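Local coordinates for Glyco_hydro_cc domain-containing protein (Pseudomonas viridiflava, PDB 6UAV), which probably cleaves internal beta-1,3-glucosidic linkages of glucans, as an endo-beta-1,3-glucanase of glycoside hydrolase family 128, at residues Y10-L21 and L239-T247. Sequence-based numbering, arbitrary orientation.
Sequences YDVASPADLSAL and LLDAEGRLT
Asp17 and Gly244 meet where the first helix of this eight-stranded TIM barrel, 15-22, is joined by the type II turn Ala242-Arg245, part of the loop between the last barrel strand, 220-225, and the final helix, 248-255. Gly244 N gives its hydrogen to Asp17 OD1 at 2.8 Å, reaching the anti side of that oxygen from 35° out of the carboxylate plane. The other oxygen, OD2, forms a salt bridge with Arg229, so the carboxylate is held through both oxygens. Arg229 also bonds to Tyr10 OH and to the carbonyls of Asp241 and Ala242, tying the Ala242 corner of the turn and the residue before it to the same guanidinium group.

The tightest polar pair lies at the helix start. Ser14 OG donates to the anti lone pair of Glu243 OE2 across 2.5 Å, while accepting a weak N-cap bond from Ala16 N. Glu243 gets there with CG anti to its backbone N (chi1 -177°) and the chain extended beyond; its OE2 also takes a salt bridge from Arg38, which probably favours the charged form.

Leu240 sets CD1 over the face of the Asp17 carboxylate opposite Gly244 N, 3.9 Å from Asp17 CG. The same methyl lies 4.1 Å from Leu21 CD1, the two leucines crossing at about a right angle, and Tyr10 CE2 approaches it too. Ala20 CB packs on Leu246 CG at 4.1 Å, and Leu246 continues onto Gln251 and Leu254 of the final helix.

Because Gly244 has no side chain, its CA can sit against Ala16, making a CA-H...O contact with Ala16 O at 3.4 Å. One water bridges the two backbones, donating to Ala16 O at 2.9 Å and to Gly244 O at 2.7 Å.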
loop_
_atom_site.group_PDB
_atom_site.type_symbol
_atom_site.label_atom_id
_atom_site.label_comp_id
_atom_site.label_asym_id
_atom_site.label_seq_id
_atom_site.Cartn_x
_atom_site.Cartn_y
_atom_site.Cartn_z
ATOM N N TYR A 10 3.126 1.266 -7.831
ATOM C CA TYR A 10 3.898 1.730 -9.004
ATOM C C TYR A 10 3.167 2.898 -9.631
ATOM O O TYR A 10 1.970 2.808 -9.795
ATOM C CB TYR A 10 4.094 0.634 -10.057
ATOM C CG TYR A 10 4.955 0.994 -11.238
ATOM C CD1 TYR A 10 6.299 1.261 -11.053
ATOM C CD2 TYR A 10 4.454 1.021 -12.523
ATOM C CE1 TYR A 10 7.107 1.567 -12.126
ATOM C CE2 TYR A 10 5.242 1.389 -13.602
ATOM C CZ TYR A 10 6.582 1.656 -13.401
ATOM O OH TYR A 10 7.451 1.971 -14.431
ATOM N N ASP A 11 3.887 3.906 -10.088
ATOM C CA ASP A 11 3.242 5.037 -10.792
ATOM C C ASP A 11 3.003 4.623 -12.252
ATOM O O ASP A 11 3.701 5.104 -13.165
ATOM C CB ASP A 11 4.073 6.305 -10.650
ATOM C CG ASP A 11 3.348 7.543 -11.128
ATOM O OD1 ASP A 11 2.089 7.523 -11.172
ATOM O OD2 ASP A 11 4.040 8.545 -11.318
ATOM N N VAL A 12 1.944 3.843 -12.479
ATOM C CA VAL A 12 1.613 3.381 -13.850
ATOM C C VAL A 12 1.357 4.635 -14.700
ATOM O O VAL A 12 0.511 5.492 -14.302
ATOM C CB VAL A 12 0.389 2.484 -13.844
ATOM C CG1 VAL A 12 0.028 2.113 -15.257
ATOM C CG2 VAL A 12 0.604 1.253 -12.991
ATOM N N ALA A 13 2.092 4.778 -15.811
ATOM C CA ALA A 13 2.025 5.971 -16.703
ATOM C C ALA A 13 1.434 5.588 -18.076
ATOM O O ALA A 13 0.555 6.318 -18.642
ATOM C CB ALA A 13 3.387 6.596 -16.787
ATOM N N SER A 14 1.637 4.364 -18.491
ATOM C CA SER A 14 1.380 3.945 -19.875
ATOM C C SER A 14 0.115 3.116 -19.916
ATOM O O SER A 14 0.058 2.106 -19.244
ATOM C CB SER A 14 2.518 3.166 -20.374
ATOM O OG SER A 14 2.226 2.676 -21.674
ATOM N N PRO A 15 -0.845 3.467 -20.789
ATOM C CA PRO A 15 -1.981 2.587 -21.063
ATOM C C PRO A 15 -1.508 1.187 -21.481
ATOM O O PRO A 15 -2.105 0.219 -21.086
ATOM C CB PRO A 15 -2.757 3.288 -22.185
ATOM C CG PRO A 15 -2.362 4.724 -22.018
ATOM C CD PRO A 15 -0.908 4.727 -21.576
ATOM N N ALA A 16 -0.391 1.086 -22.209
ATOM C CA ALA A 16 0.139 -0.243 -22.612
ATOM C C ALA A 16 0.457 -1.086 -21.360
ATOM O O ALA A 16 0.239 -2.298 -21.367
ATOM C CB ALA A 16 1.336 -0.064 -23.465
ATOM N N ASP A 17 1.037 -0.465 -20.338
ATOM C CA ASP A 17 1.314 -1.168 -19.069
ATOM C C ASP A 17 0.006 -1.608 -18.420
ATOM O O ASP A 17 -0.040 -2.673 -17.864
ATOM C CB ASP A 17 2.130 -0.295 -18.126
ATOM C CG ASP A 17 3.591 -0.190 -18.471
ATOM O OD1 ASP A 17 4.135 -1.096 -19.211
ATOM O OD2 ASP A 17 4.226 0.711 -17.886
ATOM N N LEU A 18 -1.060 -0.808 -18.470
ATOM C CA LEU A 18 -2.395 -1.297 -18.007
ATOM C C LEU A 18 -2.903 -2.487 -18.815
ATOM O O LEU A 18 -3.487 -3.388 -18.183
ATOM C CB LEU A 18 -3.412 -0.162 -18.037
ATOM C CG LEU A 18 -3.184 0.906 -16.996
ATOM C CD1 LEU A 18 -4.143 2.060 -17.231
ATOM C CD2 LEU A 18 -3.283 0.350 -15.595
ATOM N N SER A 19 -2.734 -2.540 -20.139
ATOM C CA SER A 19 -3.171 -3.709 -20.940
ATOM C C SER A 19 -2.503 -4.952 -20.343
ATOM O O SER A 19 -3.205 -5.977 -20.069
ATOM C CB SER A 19 -2.816 -3.568 -22.400
ATOM O OG SER A 19 -3.630 -2.606 -23.075
ATOM N N ALA A 20 -1.197 -4.852 -20.078
ATOM C CA ALA A 20 -0.369 -5.999 -19.620
ATOM C C ALA A 20 -0.847 -6.425 -18.214
ATOM O O ALA A 20 -1.062 -7.650 -17.968
ATOM C CB ALA A 20 1.090 -5.566 -19.661
ATOM N N LEU A 21 -1.043 -5.448 -17.328
ATOM C CA LEU A 21 -1.332 -5.714 -15.889
ATOM C C LEU A 21 -2.784 -6.137 -15.704
ATOM O O LEU A 21 -3.044 -6.852 -14.764
ATOM C CB LEU A 21 -1.054 -4.485 -15.042
ATOM C CG LEU A 21 0.423 -4.126 -14.910
ATOM C CD1 LEU A 21 0.537 -2.746 -14.352
ATOM C CD2 LEU A 21 1.206 -5.159 -14.100
ATOM N N LEU A 239 7.793 -6.355 -12.191
ATOM C CA LEU A 239 6.699 -7.034 -12.913
ATOM C C LEU A 239 6.678 -6.667 -14.408
ATOM O O LEU A 239 6.063 -7.415 -15.169
ATOM C CB LEU A 239 5.368 -6.623 -12.314
ATOM C CG LEU A 239 5.146 -6.887 -10.834
ATOM C CD1 LEU A 239 3.835 -6.271 -10.434
ATOM C CD2 LEU A 239 5.153 -8.359 -10.488
ATOM N N LEU A 240 7.370 -5.605 -14.799
ATOM C CA LEU A 240 7.325 -5.023 -16.173
ATOM C C LEU A 240 8.757 -4.824 -16.682
ATOM O O LEU A 240 9.689 -4.595 -15.878
ATOM C CB LEU A 240 6.580 -3.685 -16.167
ATOM C CG LEU A 240 5.085 -3.782 -15.887
ATOM C CD1 LEU A 240 4.523 -2.451 -15.422
ATOM C CD2 LEU A 240 4.306 -4.370 -17.083
ATOM N N ASP A 241 8.928 -4.868 -18.002
ATOM C CA ASP A 241 10.272 -4.565 -18.586
ATOM C C ASP A 241 10.045 -3.486 -19.651
ATOM O O ASP A 241 9.859 -2.305 -19.251
ATOM C CB ASP A 241 10.989 -5.817 -19.067
ATOM C CG ASP A 241 12.433 -5.574 -19.489
ATOM O OD1 ASP A 241 12.948 -4.428 -19.344
ATOM O OD2 ASP A 241 13.008 -6.488 -20.008
ATOM N N ALA A 242 10.024 -3.843 -20.936
ATOM C CA ALA A 242 9.704 -2.869 -22.003
ATOM C C ALA A 242 8.314 -2.287 -21.715
ATOM O O ALA A 242 7.487 -2.959 -21.123
ATOM C CB ALA A 242 9.746 -3.545 -23.373
ATOM N N GLU A 243 8.019 -1.098 -22.229
ATOM C CA GLU A 243 6.652 -0.556 -22.162
ATOM C C GLU A 243 5.635 -1.589 -22.662
ATOM O O GLU A 243 5.774 -2.134 -23.781
ATOM C CB GLU A 243 6.568 0.774 -22.888
ATOM C CG GLU A 243 5.209 1.397 -22.796
ATOM C CD GLU A 243 5.169 2.826 -23.281
ATOM O OE1 GLU A 243 6.191 3.299 -23.801
ATOM O OE2 GLU A 243 4.073 3.379 -23.231
ATOM N N GLY A 244 4.642 -1.858 -21.823
ATOM C CA GLY A 244 3.552 -2.796 -22.143
ATOM C C GLY A 244 3.969 -4.272 -22.120
ATOM O O GLY A 244 3.157 -5.104 -22.590
ATOM N N ARG A 245 5.127 -4.612 -21.552
ATOM C CA ARG A 245 5.569 -6.025 -21.499
ATOM C C ARG A 245 5.804 -6.500 -20.062
ATOM O O ARG A 245 6.602 -5.870 -19.363
ATOM C CB ARG A 245 6.867 -6.255 -22.278
ATOM C CG ARG A 245 7.114 -7.744 -22.486
ATOM C CD ARG A 245 7.786 -8.186 -23.793
ATOM N NE ARG A 245 6.943 -7.984 -24.976
ATOM C CZ ARG A 245 7.369 -7.505 -26.154
ATOM N NH1 ARG A 245 8.641 -7.166 -26.344
ATOM N NH2 ARG A 245 6.505 -7.331 -27.140
ATOM N N LEU A 246 5.162 -7.602 -19.673
ATOM C CA LEU A 246 5.441 -8.292 -18.381
ATOM C C LEU A 246 6.827 -8.944 -18.403
ATOM O O LEU A 246 7.278 -9.423 -19.471
ATOM C CB LEU A 246 4.377 -9.343 -18.095
ATOM C CG LEU A 246 2.966 -8.758 -17.968
ATOM C CD1 LEU A 246 1.920 -9.839 -18.056
ATOM C CD2 LEU A 246 2.823 -7.965 -16.700
ATOM N N THR A 247 7.455 -8.980 -17.243
ATOM C CA THR A 247 8.545 -9.922 -16.958
ATOM C C THR A 247 7.949 -11.299 -16.663
ATOM O O THR A 247 6.721 -11.466 -16.550
ATOM C CB THR A 247 9.366 -9.477 -15.752
ATOM O OG1 THR A 247 8.487 -9.437 -14.620
ATOM C CG2 THR A 247 10.033 -8.134 -15.960
HETATM O O HOH W 1 0.650 -4.332 -23.353
#